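Local coordinates for protein tryptophan--tRNA ligase (Campylobacter jejuni subsp. jejuni, PDB 3TZL) that probably catalyses the ATP-dependent attachment of tryptophan to its cognate tRNA, as a homodimeric class I aminoacyl-tRNA synthetase, at residues Leu16-Tyr21 with Ala183-Thr188; Lys26-Ala31 with Met37-Ala42; Asp148-Val153 with Ala176-Glu181; Asp189-Lys192 with Ser196-Asn199. All coordinates share one frame; numbering follows the deposited sequence.

Contact 1: Leu16-Tyr21 with Ala183-Thr188; sequences LHIGNY and AVVVGT. With ADP (adenosine-5'-diphosphate), chain I.
Val185 meets Gly19 and Ile18 by van der Waals contact. Its CB lies 3.9 Å from Gly19 CA, and Val185 CG1 brushes Ile18 CG1 at 4.4 Å. No hydrogen bond crosses between the two segments; ADP bridges them, with hydrogen bonds to both.

Second is the polar cap of helix 18-30, part of the predicted HIGH region of this class I synthetase. His17 and Asn20 form a capping box. The backbone N of His17 gives a nearly straight bond to Asn20 OD1 (3.0 Å, 179°), received in the carbonyl plane on a lone pair, and His17 ND1 takes a weak bond from Gly19 N. The same OD1 sits over the centre of one face of the imidazole.

Third come the bonds to ADP. Set between its backbone N and carbonyl carbon (chi1 54°), the His17 ring sends NE2 along its plane to the terminal phosphate oxygen O1B at 3.1 Å. Asn20 ND2 serves both O1A of the inner phosphate (3.0 Å) and the ribose O4'. At the far end of the nucleotide, Val185 N donates to adenine N1 at 2.9 Å and adenine N6 donates to Val185 O, also at 2.9 Å. Met193 O and Lys195 N also bond ADP.

Adenine is thus read by main chain, whose donor and acceptor match N1 and the 6-amino group; a 6-oxo purine would offer the reverse pattern. The straight His17 N bond sets the Asn20 amide for ribose and phosphate, and the weak Gly19 N bond may help orient the imidazole.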
# COMPACT_ATOMS: atom_id res chain seq x y z
N LEU B 16 -15.59 -23.64 -8.29
CA LEU B 16 -14.59 -24.70 -8.18
C LEU B 16 -15.07 -26.01 -8.83
O LEU B 16 -16.19 -26.45 -8.58
CB LEU B 16 -14.26 -24.95 -6.72
CG LEU B 16 -13.41 -23.89 -6.04
CD1 LEU B 16 -13.30 -24.23 -4.58
CD2 LEU B 16 -12.03 -23.80 -6.69
N HIS B 17 -14.23 -26.62 -9.65
CA HIS B 17 -14.58 -27.88 -10.31
C HIS B 17 -13.65 -29.03 -9.91
O HIS B 17 -12.62 -28.81 -9.28
CB HIS B 17 -14.67 -27.72 -11.83
CG HIS B 17 -13.44 -27.13 -12.46
ND1 HIS B 17 -12.27 -27.85 -12.61
CD2 HIS B 17 -13.21 -25.91 -13.00
CE1 HIS B 17 -11.36 -27.09 -13.21
NE2 HIS B 17 -11.91 -25.91 -13.45
N ILE B 18 -14.00 -30.25 -10.28
CA ILE B 18 -13.20 -31.40 -9.83
C ILE B 18 -11.77 -31.38 -10.38
O ILE B 18 -10.91 -32.12 -9.90
CB ILE B 18 -13.89 -32.73 -10.13
CG1 ILE B 18 -14.13 -32.91 -11.62
CG2 ILE B 18 -15.21 -32.82 -9.35
CD1 ILE B 18 -14.62 -34.34 -12.00
N GLY B 19 -11.52 -30.53 -11.37
CA GLY B 19 -10.17 -30.33 -11.88
C GLY B 19 -9.30 -29.54 -10.91
O GLY B 19 -8.14 -29.88 -10.69
N ASN B 20 -9.87 -28.49 -10.32
CA ASN B 20 -9.19 -27.77 -9.25
C ASN B 20 -8.91 -28.70 -8.09
O ASN B 20 -7.86 -28.64 -7.47
CB ASN B 20 -10.03 -26.58 -8.77
CG ASN B 20 -10.35 -25.61 -9.89
OD1 ASN B 20 -11.51 -25.40 -10.22
ND2 ASN B 20 -9.31 -25.02 -10.47
N TYR B 21 -9.87 -29.57 -7.80
CA TYR B 21 -9.74 -30.46 -6.65
C TYR B 21 -8.65 -31.49 -6.84
O TYR B 21 -7.70 -31.55 -6.06
CB TYR B 21 -11.05 -31.16 -6.33
CG TYR B 21 -10.90 -32.06 -5.13
CD1 TYR B 21 -10.63 -31.52 -3.88
CD2 TYR B 21 -10.97 -33.43 -5.25
CE1 TYR B 21 -10.46 -32.31 -2.78
CE2 TYR B 21 -10.80 -34.24 -4.13
CZ TYR B 21 -10.55 -33.66 -2.90
OH TYR B 21 -10.37 -34.44 -1.78
N ALA B 183 -1.62 -35.39 -13.00
CA ALA B 183 -2.49 -35.98 -14.01
C ALA B 183 -3.65 -35.04 -14.32
O ALA B 183 -4.37 -34.62 -13.42
CB ALA B 183 -3.01 -37.33 -13.54
N VAL B 184 -3.80 -34.72 -15.60
CA VAL B 184 -4.81 -33.78 -16.03
C VAL B 184 -6.19 -34.40 -15.84
O VAL B 184 -6.35 -35.63 -15.89
CB VAL B 184 -4.59 -33.38 -17.50
CG1 VAL B 184 -5.42 -32.16 -17.87
CG2 VAL B 184 -3.12 -33.09 -17.73
N VAL B 185 -7.18 -33.55 -15.59
CA VAL B 185 -8.56 -33.99 -15.45
C VAL B 185 -9.32 -33.64 -16.72
O VAL B 185 -9.33 -32.49 -17.17
CB VAL B 185 -9.25 -33.31 -14.24
CG1 VAL B 185 -10.76 -33.43 -14.35
CG2 VAL B 185 -8.75 -33.91 -12.93
N VAL B 186 -9.95 -34.65 -17.31
CA VAL B 186 -10.66 -34.46 -18.56
C VAL B 186 -12.04 -33.82 -18.35
O VAL B 186 -12.78 -34.20 -17.43
CB VAL B 186 -10.75 -35.79 -19.36
CG1 VAL B 186 -11.69 -36.79 -18.67
CG2 VAL B 186 -11.19 -35.52 -20.77
N GLY B 187 -12.37 -32.84 -19.18
CA GLY B 187 -13.67 -32.20 -19.13
C GLY B 187 -14.73 -32.99 -19.85
O GLY B 187 -14.44 -34.01 -20.50
N THR B 188 -15.97 -32.53 -19.75
CA THR B 188 -17.13 -33.22 -20.31
C THR B 188 -17.04 -33.44 -21.82
O THR B 188 -17.83 -34.19 -22.39
CB THR B 188 -18.44 -32.45 -20.01
OG1 THR B 188 -18.34 -31.12 -20.53
CG2 THR B 188 -18.67 -32.36 -18.51
PB ADP I . -9.55 -22.86 -15.28
O1B ADP I . -10.81 -23.68 -15.23
O2B ADP I . -9.75 -21.41 -14.92
O3B ADP I . -8.68 -23.05 -16.51
PA ADP I . -8.01 -22.57 -12.93
O1A ADP I . -9.04 -22.33 -11.85
O2A ADP I . -7.32 -21.38 -13.56
O3A ADP I . -8.71 -23.49 -14.06
O5' ADP I . -6.88 -23.55 -12.33
C5' ADP I . -6.40 -23.40 -10.99
C4' ADP I . -5.54 -24.60 -10.61
O4' ADP I . -6.30 -25.81 -10.69
C3' ADP I . -4.35 -24.75 -11.54
O3' ADP I . -3.16 -24.38 -10.84
C2' ADP I . -4.31 -26.21 -11.94
O2' ADP I . -3.20 -26.87 -11.31
C1' ADP I . -5.58 -26.83 -11.40
N9 ADP I . -6.42 -27.35 -12.52
C8 ADP I . -7.39 -26.67 -13.17
N7 ADP I . -7.97 -27.43 -14.13
C5 ADP I . -7.36 -28.63 -14.10
C6 ADP I . -7.49 -29.90 -14.85
N6 ADP I . -8.41 -30.03 -15.85
N1 ADP I . -6.66 -30.92 -14.51
C2 ADP I . -5.75 -30.79 -13.52
N3 ADP I . -5.58 -29.67 -12.80
C4 ADP I . -6.34 -28.58 -13.04

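Contact 2: Lys26-Ala31 with Met37-Ala42; sequences KQMVDA and MFMFIA. With TRP (tryptophan), chain J.
Met28 on helix 18-30 packs against Met37 and Met39 on strand 36-41, the second half of a beta-alpha-beta unit (strand 5-10, helix 18-30, strand 36-41) in the Rossmann-type domain of the class I synthetases. All three are modelled as selenomethionine. The closest touch is Met28 CG against the terminal CE of Met37, 3.4 Å, tighter than usual for two carbons. Met28 also slides past Met39 in the opposite direction, which brings the two SE atoms to 3.8 Å. A third touch, Ala31 CB to Met37 SE at 4.0 Å, closes the end of the contact nearest the turn into the strand.

Chain shape explains the meeting. Met28 leaves the helix with CG anti to the backbone N (chi1 179°) and runs straight as far as SE, which carries SE to Met39; the bend comes only at chi3. Met37 instead folds at chi2 and chi3 (-79° and -70°), bringing its CE against Met28 CG.

Further out, Leu10 of strand 5-10 touches Met28, so the helix packs on that strand too; Val6 touches Met37 between the two strands. Met37 and Met39 are in turn held by backbone bonds to strand 78-81, at Val78 and Trp80. Toward solvent, Lys26 and Asp30 make a weak salt bridge one helical turn apart.

Strand residues alternate sides: Phe40 faces away from the helix and lines the tryptophan pocket together with Leu7, its neighbour on strand 5-10. The edge of the Phe40 ring comes up against a face of the substrate indole, with CZ 3.5 Å from tryptophan NE1.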
# COMPACT_ATOMS: atom_id res chain seq x y z
N LYS B 26 -6.47 -31.21 -3.47
CA LYS B 26 -6.26 -32.43 -2.72
C LYS B 26 -4.81 -32.56 -2.30
O LYS B 26 -4.53 -32.95 -1.21
CB LYS B 26 -6.67 -33.64 -3.53
CG LYS B 26 -7.04 -34.79 -2.67
CD LYS B 26 -7.22 -36.08 -3.43
CE LYS B 26 -7.90 -37.08 -2.55
NZ LYS B 26 -7.07 -37.46 -1.41
N GLN B 27 -3.92 -32.23 -3.21
CA GLN B 27 -2.49 -32.30 -2.97
C GLN B 27 -2.13 -31.36 -1.82
O GLN B 27 -1.32 -31.69 -0.94
CB GLN B 27 -1.71 -31.91 -4.23
CG GLN B 27 -1.77 -32.94 -5.38
CD GLN B 27 -3.04 -32.84 -6.23
OE1 GLN B 27 -3.93 -32.02 -5.98
NE2 GLN B 27 -3.13 -33.69 -7.25
N MSE B 28 -2.75 -30.19 -1.84
CA MSE B 28 -2.49 -29.18 -0.85
C MSE B 28 -3.01 -29.63 0.51
O MSE B 28 -2.33 -29.50 1.52
CB MSE B 28 -3.14 -27.86 -1.27
CG MSE B 28 -2.94 -26.75 -0.30
SE MSE B 28 -3.80 -25.15 -0.93
CE MSE B 28 -3.66 -25.51 -2.86
N VAL B 29 -4.22 -30.17 0.52
CA VAL B 29 -4.82 -30.71 1.74
C VAL B 29 -3.97 -31.84 2.31
O VAL B 29 -3.74 -31.91 3.52
CB VAL B 29 -6.26 -31.21 1.47
CG1 VAL B 29 -6.76 -32.12 2.62
CG2 VAL B 29 -7.20 -30.03 1.25
N ASP B 30 -3.49 -32.73 1.45
CA ASP B 30 -2.70 -33.86 1.90
C ASP B 30 -1.29 -33.46 2.37
O ASP B 30 -0.64 -34.21 3.08
CB ASP B 30 -2.62 -34.95 0.81
CG ASP B 30 -3.97 -35.62 0.53
OD1 ASP B 30 -4.86 -35.57 1.40
OD2 ASP B 30 -4.12 -36.22 -0.56
N ALA B 31 -0.83 -32.28 1.97
CA ALA B 31 0.51 -31.85 2.37
C ALA B 31 0.56 -31.36 3.83
O ALA B 31 1.63 -31.22 4.40
CB ALA B 31 1.04 -30.77 1.42
N MSE B 37 2.18 -25.62 6.52
CA MSE B 37 1.42 -24.91 5.49
C MSE B 37 0.78 -23.60 5.97
O MSE B 37 0.06 -23.60 6.95
CB MSE B 37 0.31 -25.82 4.93
CG MSE B 37 0.78 -27.16 4.34
SE MSE B 37 1.49 -26.91 2.56
CE MSE B 37 -0.13 -26.47 1.60
N PHE B 38 1.02 -22.51 5.24
CA PHE B 38 0.33 -21.23 5.47
C PHE B 38 -0.51 -20.95 4.23
O PHE B 38 0.02 -20.97 3.13
CB PHE B 38 1.34 -20.08 5.64
CG PHE B 38 1.94 -19.99 7.02
CD1 PHE B 38 1.91 -18.80 7.72
CD2 PHE B 38 2.50 -21.10 7.63
CE1 PHE B 38 2.47 -18.71 9.00
CE2 PHE B 38 3.04 -21.01 8.92
CZ PHE B 38 3.02 -19.81 9.59
N MSE B 39 -1.80 -20.69 4.39
CA MSE B 39 -2.65 -20.45 3.23
C MSE B 39 -3.55 -19.30 3.54
O MSE B 39 -4.14 -19.26 4.63
CB MSE B 39 -3.50 -21.69 2.90
CG MSE B 39 -2.76 -22.83 2.19
SE MSE B 39 -3.40 -24.55 2.85
CE MSE B 39 -2.91 -24.12 4.68
N PHE B 40 -3.69 -18.36 2.61
CA PHE B 40 -4.57 -17.23 2.85
C PHE B 40 -5.42 -16.96 1.63
O PHE B 40 -5.00 -17.23 0.51
CB PHE B 40 -3.78 -15.98 3.26
CG PHE B 40 -2.82 -15.50 2.21
CD1 PHE B 40 -3.20 -14.54 1.29
CD2 PHE B 40 -1.52 -16.01 2.14
CE1 PHE B 40 -2.33 -14.10 0.32
CE2 PHE B 40 -0.63 -15.58 1.17
CZ PHE B 40 -1.04 -14.61 0.25
N ILE B 41 -6.64 -16.47 1.88
CA ILE B 41 -7.51 -16.00 0.82
C ILE B 41 -7.02 -14.61 0.43
O ILE B 41 -7.09 -13.68 1.22
CB ILE B 41 -8.98 -15.89 1.31
CG1 ILE B 41 -9.46 -17.22 1.89
CG2 ILE B 41 -9.89 -15.45 0.17
CD1 ILE B 41 -9.43 -18.34 0.87
N ALA B 42 -6.52 -14.47 -0.78
CA ALA B 42 -5.82 -13.25 -1.17
C ALA B 42 -6.81 -12.22 -1.61
O ALA B 42 -6.89 -11.91 -2.79
CB ALA B 42 -4.85 -13.55 -2.32
N TRP J . -0.78 -14.13 -7.27
CA TRP J . -1.33 -15.41 -6.83
C TRP J . -2.30 -15.97 -7.86
O TRP J . -2.72 -17.14 -7.78
CB TRP J . -2.02 -15.28 -5.46
CG TRP J . -1.08 -14.79 -4.40
CD1 TRP J . -1.08 -13.57 -3.78
CD2 TRP J . 0.02 -15.52 -3.87
NE1 TRP J . -0.04 -13.50 -2.87
CE2 TRP J . 0.66 -14.69 -2.92
CE3 TRP J . 0.54 -16.80 -4.10
CZ2 TRP J . 1.78 -15.10 -2.20
CZ3 TRP J . 1.66 -17.21 -3.39
CH2 TRP J . 2.26 -16.36 -2.44
OXT TRP J . -2.69 -15.26 -8.79

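Contact 3: Asp148-Val153 with Ala176-Glu181; sequences DQIQHV and ARVNEE. With TRP (tryptophan), chain J.
The side-chain oxygen of Gln149, OE1, is gripped by two donors: the ammonium N of the bound tryptophan at 3.0 Å and His152 ND1, also at 3.0 Å. It sits at the head of a second beta-alpha-beta unit, strand 142-144, helix 150-167 and strand 175-177, whose helix packs on strand 175-177. The imidazole of His152 points straight at OE1 within its own ring plane, yet it reaches the amide from above, 57° out of the carbonyl plane. Ser109 pairs with the other ring nitrogen of His152, so a second shell sets the ring that positions the glutamine. On its other arm Gln149 NE2 donates to Asp148 OD2 at 3.2 Å, meeting it on the anti side, tilted from the carboxylate plane. With both arms engaged, the amide has little freedom to flip. Asp134 OD2 takes a further hydrogen bond from the substrate.

Across to the strand the contact is wholly apolar. Ile150 CD1 touches both Ala176 CB (3.8 Å) and Val178 CG2 (3.6 Å), and its side chain crosses that of Val178 at about a right angle. Two bends put the methyl there: CG1 stands beside the backbone N (chi1 -55°), and chi2 is folded as well (-57°). One turn along the helix, Val153 lies against Ala176, CB to CB 4.1 Å. Val143 of strand 142-144 also touches Val153, and Val145, just after that strand, touches both Ile150 and Ala176. The tightest approach of Val153 is to main chain, its CG1 lying 3.6 Å from Ala176 N.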
# COMPACT_ATOMS: atom_id res chain seq x y z
N ASP B 148 3.15 -19.46 -14.34
CA ASP B 148 2.57 -18.15 -14.23
C ASP B 148 3.26 -17.22 -13.23
O ASP B 148 3.52 -16.07 -13.51
CB ASP B 148 1.15 -18.37 -13.72
CG ASP B 148 0.13 -17.61 -14.48
OD1 ASP B 148 0.09 -17.75 -15.71
OD2 ASP B 148 -0.66 -16.88 -13.87
N GLN B 149 3.54 -17.75 -12.05
CA GLN B 149 3.89 -16.95 -10.90
C GLN B 149 5.35 -17.01 -10.56
O GLN B 149 5.77 -16.43 -9.61
CB GLN B 149 3.09 -17.42 -9.68
CG GLN B 149 1.59 -17.31 -9.79
CD GLN B 149 1.12 -15.90 -10.06
OE1 GLN B 149 1.25 -15.01 -9.23
NE2 GLN B 149 0.57 -15.70 -11.21
N ILE B 150 6.13 -17.71 -11.35
CA ILE B 150 7.54 -17.88 -10.99
C ILE B 150 8.27 -16.54 -10.93
O ILE B 150 9.04 -16.28 -10.01
CB ILE B 150 8.31 -18.76 -11.99
CG1 ILE B 150 7.63 -20.11 -12.15
CG2 ILE B 150 9.75 -18.95 -11.52
CD1 ILE B 150 7.47 -20.84 -10.87
N GLN B 151 8.02 -15.70 -11.92
CA GLN B 151 8.68 -14.41 -11.98
C GLN B 151 8.34 -13.58 -10.74
O GLN B 151 9.19 -12.88 -10.20
CB GLN B 151 8.28 -13.68 -13.26
CG GLN B 151 9.13 -12.46 -13.56
CD GLN B 151 8.59 -11.67 -14.72
OE1 GLN B 151 7.38 -11.67 -14.98
NE2 GLN B 151 9.47 -10.99 -15.43
N HIS B 152 7.10 -13.66 -10.28
CA HIS B 152 6.71 -12.92 -9.09
C HIS B 152 7.55 -13.30 -7.86
O HIS B 152 7.94 -12.44 -7.08
CB HIS B 152 5.23 -13.09 -8.81
CG HIS B 152 4.36 -12.45 -9.84
ND1 HIS B 152 3.09 -12.89 -10.14
CD2 HIS B 152 4.59 -11.39 -10.65
CE1 HIS B 152 2.57 -12.13 -11.08
NE2 HIS B 152 3.46 -11.20 -11.41
N VAL B 153 7.82 -14.59 -7.69
CA VAL B 153 8.62 -15.06 -6.56
C VAL B 153 10.06 -14.57 -6.68
O VAL B 153 10.67 -14.17 -5.69
CB VAL B 153 8.58 -16.58 -6.46
CG1 VAL B 153 9.40 -17.05 -5.27
CG2 VAL B 153 7.13 -17.06 -6.36
N ALA B 176 10.41 -20.54 -5.47
CA ALA B 176 9.20 -21.06 -6.07
C ALA B 176 9.30 -22.57 -6.11
O ALA B 176 10.39 -23.12 -6.23
CB ALA B 176 9.02 -20.52 -7.46
N ARG B 177 8.16 -23.23 -5.96
CA ARG B 177 8.10 -24.66 -6.24
C ARG B 177 6.96 -24.88 -7.22
O ARG B 177 5.79 -24.68 -6.89
CB ARG B 177 7.86 -25.47 -4.98
CG ARG B 177 7.64 -26.95 -5.25
CD ARG B 177 7.46 -27.73 -3.95
NE ARG B 177 6.16 -27.51 -3.33
CZ ARG B 177 5.93 -27.70 -2.03
NH1 ARG B 177 4.71 -27.49 -1.53
NH2 ARG B 177 6.91 -28.12 -1.22
N VAL B 178 7.31 -25.26 -8.44
CA VAL B 178 6.31 -25.64 -9.41
C VAL B 178 5.98 -27.10 -9.16
O VAL B 178 6.87 -27.95 -9.14
CB VAL B 178 6.81 -25.48 -10.85
CG1 VAL B 178 5.64 -25.18 -11.78
CG2 VAL B 178 7.87 -24.39 -10.93
N ASN B 179 4.70 -27.37 -8.94
CA ASN B 179 4.29 -28.73 -8.63
C ASN B 179 4.11 -29.52 -9.92
O ASN B 179 3.50 -29.04 -10.88
CB ASN B 179 3.02 -28.72 -7.78
CG ASN B 179 3.12 -27.74 -6.61
OD1 ASN B 179 3.01 -26.52 -6.79
ND2 ASN B 179 3.32 -28.27 -5.40
N GLU B 180 4.65 -30.73 -9.95
CA GLU B 180 4.75 -31.48 -11.19
C GLU B 180 4.50 -32.97 -10.98
O GLU B 180 4.69 -33.48 -9.87
CB GLU B 180 6.13 -31.26 -11.82
CG GLU B 180 7.21 -32.27 -11.40
CD GLU B 180 7.46 -32.32 -9.89
OE1 GLU B 180 7.25 -31.29 -9.21
OE2 GLU B 180 7.84 -33.40 -9.39
N GLU B 181 4.01 -33.65 -12.01
CA GLU B 181 3.34 -33.00 -13.13
C GLU B 181 1.98 -33.67 -13.12
O GLU B 181 1.80 -34.74 -13.69
CB GLU B 181 4.07 -33.26 -14.45
CG GLU B 181 3.67 -32.31 -15.59
CD GLU B 181 4.45 -31.01 -15.60
OE1 GLU B 181 4.41 -30.27 -14.59
OE2 GLU B 181 5.11 -30.72 -16.63
N TRP J . -0.78 -14.13 -7.27
CA TRP J . -1.33 -15.41 -6.83
C TRP J . -2.30 -15.97 -7.86
O TRP J . -2.72 -17.14 -7.78
CB TRP J . -2.02 -15.28 -5.46
CG TRP J . -1.08 -14.79 -4.40
CD1 TRP J . -1.08 -13.57 -3.78
CD2 TRP J . 0.02 -15.52 -3.87
NE1 TRP J . -0.04 -13.50 -2.87
CE2 TRP J . 0.66 -14.69 -2.92
CE3 TRP J . 0.54 -16.80 -4.10
CZ2 TRP J . 1.78 -15.10 -2.20
CZ3 TRP J . 1.66 -17.21 -3.39
CH2 TRP J . 2.26 -16.36 -2.44
OXT TRP J . -2.69 -15.26 -8.79

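Contact 4: Asp189-Lys192 with Ser196-Asn199; sequences DGAK and SYQN. With NA (sodium ion), chain L.
Asn199 reaches over to Asp189 and Lys192, and its side chain can be followed outward. CB packs on the aspartate carboxylate, 3.5 Å from Asp189 OD1, and CG, set between the backbone N and carbonyl carbon (chi1 65°), turns the amide into the loop. ND2 then spends both hydrogens: one on Asp189 OD1 at 3.0 Å (169°), the other on Lys192 O, also 3.0 Å and almost straight (177°), although it comes in above the plane of the Lys192 carbonyl. Both acceptors lie close to the amide plane. OD1 of the amide takes the backbone N of Ser194.

Asp189 OD1 has a second donor, Ala191 N at 2.9 Å, which makes an Asx turn; the two donors come from opposite faces of the carboxylate plane. Lys192 O is also met by the edge of the Tyr197 ring, CD2 at 3.2 Å. Ser196 OG is one ligand of the sodium ion, at 2.3 Å; ADP O3B is another.

This is the base of the predicted KMSKS loop, which here touches ADP through Lys192. A buried amide with its donors and acceptor all engaged probably fixes the two ends of the loop against each other, and the carboxylate charge would strengthen its grip on ND2.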
# COMPACT_ATOMS: atom_id res chain seq x y z
N ASP B 189 -16.08 -32.79 -22.46
CA ASP B 189 -15.98 -32.78 -23.92
C ASP B 189 -14.71 -33.45 -24.45
O ASP B 189 -14.46 -33.43 -25.65
CB ASP B 189 -16.06 -31.34 -24.46
CG ASP B 189 -14.86 -30.48 -24.06
OD1 ASP B 189 -14.03 -30.92 -23.23
OD2 ASP B 189 -14.75 -29.34 -24.57
N GLY B 190 -13.92 -34.01 -23.55
CA GLY B 190 -12.70 -34.69 -23.94
C GLY B 190 -11.46 -33.83 -23.78
O GLY B 190 -10.35 -34.34 -23.66
N ALA B 191 -11.66 -32.51 -23.76
CA ALA B 191 -10.55 -31.58 -23.59
C ALA B 191 -10.28 -31.37 -22.11
O ALA B 191 -11.15 -31.64 -21.28
CB ALA B 191 -10.87 -30.25 -24.26
N LYS B 192 -9.09 -30.89 -21.78
CA LYS B 192 -8.74 -30.57 -20.40
C LYS B 192 -9.84 -29.75 -19.77
O LYS B 192 -10.28 -28.76 -20.35
CB LYS B 192 -7.43 -29.79 -20.34
CG LYS B 192 -7.17 -29.08 -19.02
CD LYS B 192 -5.84 -28.34 -19.03
CE LYS B 192 -5.57 -27.67 -17.69
NZ LYS B 192 -4.11 -27.55 -17.41
N SER B 196 -12.92 -21.86 -18.98
CA SER B 196 -12.93 -21.19 -20.28
C SER B 196 -13.68 -22.03 -21.32
O SER B 196 -14.36 -21.49 -22.20
CB SER B 196 -11.49 -20.95 -20.75
OG SER B 196 -10.64 -20.64 -19.65
N TYR B 197 -13.56 -23.35 -21.18
CA TYR B 197 -14.15 -24.30 -22.11
C TYR B 197 -15.60 -24.63 -21.81
O TYR B 197 -16.30 -25.18 -22.65
CB TYR B 197 -13.35 -25.60 -22.11
CG TYR B 197 -11.99 -25.50 -22.77
CD1 TYR B 197 -11.79 -24.66 -23.86
CD2 TYR B 197 -10.92 -26.26 -22.32
CE1 TYR B 197 -10.55 -24.58 -24.48
CE2 TYR B 197 -9.68 -26.19 -22.93
CZ TYR B 197 -9.50 -25.34 -24.01
OH TYR B 197 -8.27 -25.27 -24.61
N GLN B 198 -16.05 -24.28 -20.60
CA GLN B 198 -17.38 -24.64 -20.12
C GLN B 198 -17.60 -26.16 -20.19
O GLN B 198 -18.66 -26.64 -20.60
CB GLN B 198 -18.47 -23.90 -20.90
CG GLN B 198 -18.29 -22.38 -20.93
CD GLN B 198 -19.23 -21.70 -21.91
OE1 GLN B 198 -19.06 -21.81 -23.13
NE2 GLN B 198 -20.23 -21.00 -21.39
N ASN B 199 -16.57 -26.89 -19.80
CA ASN B 199 -16.62 -28.34 -19.84
C ASN B 199 -16.45 -28.93 -18.44
O ASN B 199 -15.95 -30.05 -18.29
CB ASN B 199 -15.55 -28.88 -20.80
CG ASN B 199 -14.14 -28.59 -20.33
OD1 ASN B 199 -13.92 -27.91 -19.32
ND2 ASN B 199 -13.16 -29.12 -21.05
NA NA L . -9.55 -21.29 -17.76

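Overall arrangement
The four contacts surround one active site. Contacts 1 and 4 lie close together, centres about 9 Å apart, and are joined directly by a probable backbone hydrogen bond from Thr188 N to Asn199 O (2.9 Å). Contact 1 holds ADP from base to phosphates, while contact 4 touches it through Lys192 and the sodium ion, which lies 2.3 Å from ADP O3B. Contact 2 continues helix 18-30 from contact 1, its centre about 18 Å away, and carries the chain on to the tryptophan pocket. There it faces contact 3 across the bound amino acid, with centres about 15 Å apart: Phe40 borders the indole, while Gln149 holds the amino group.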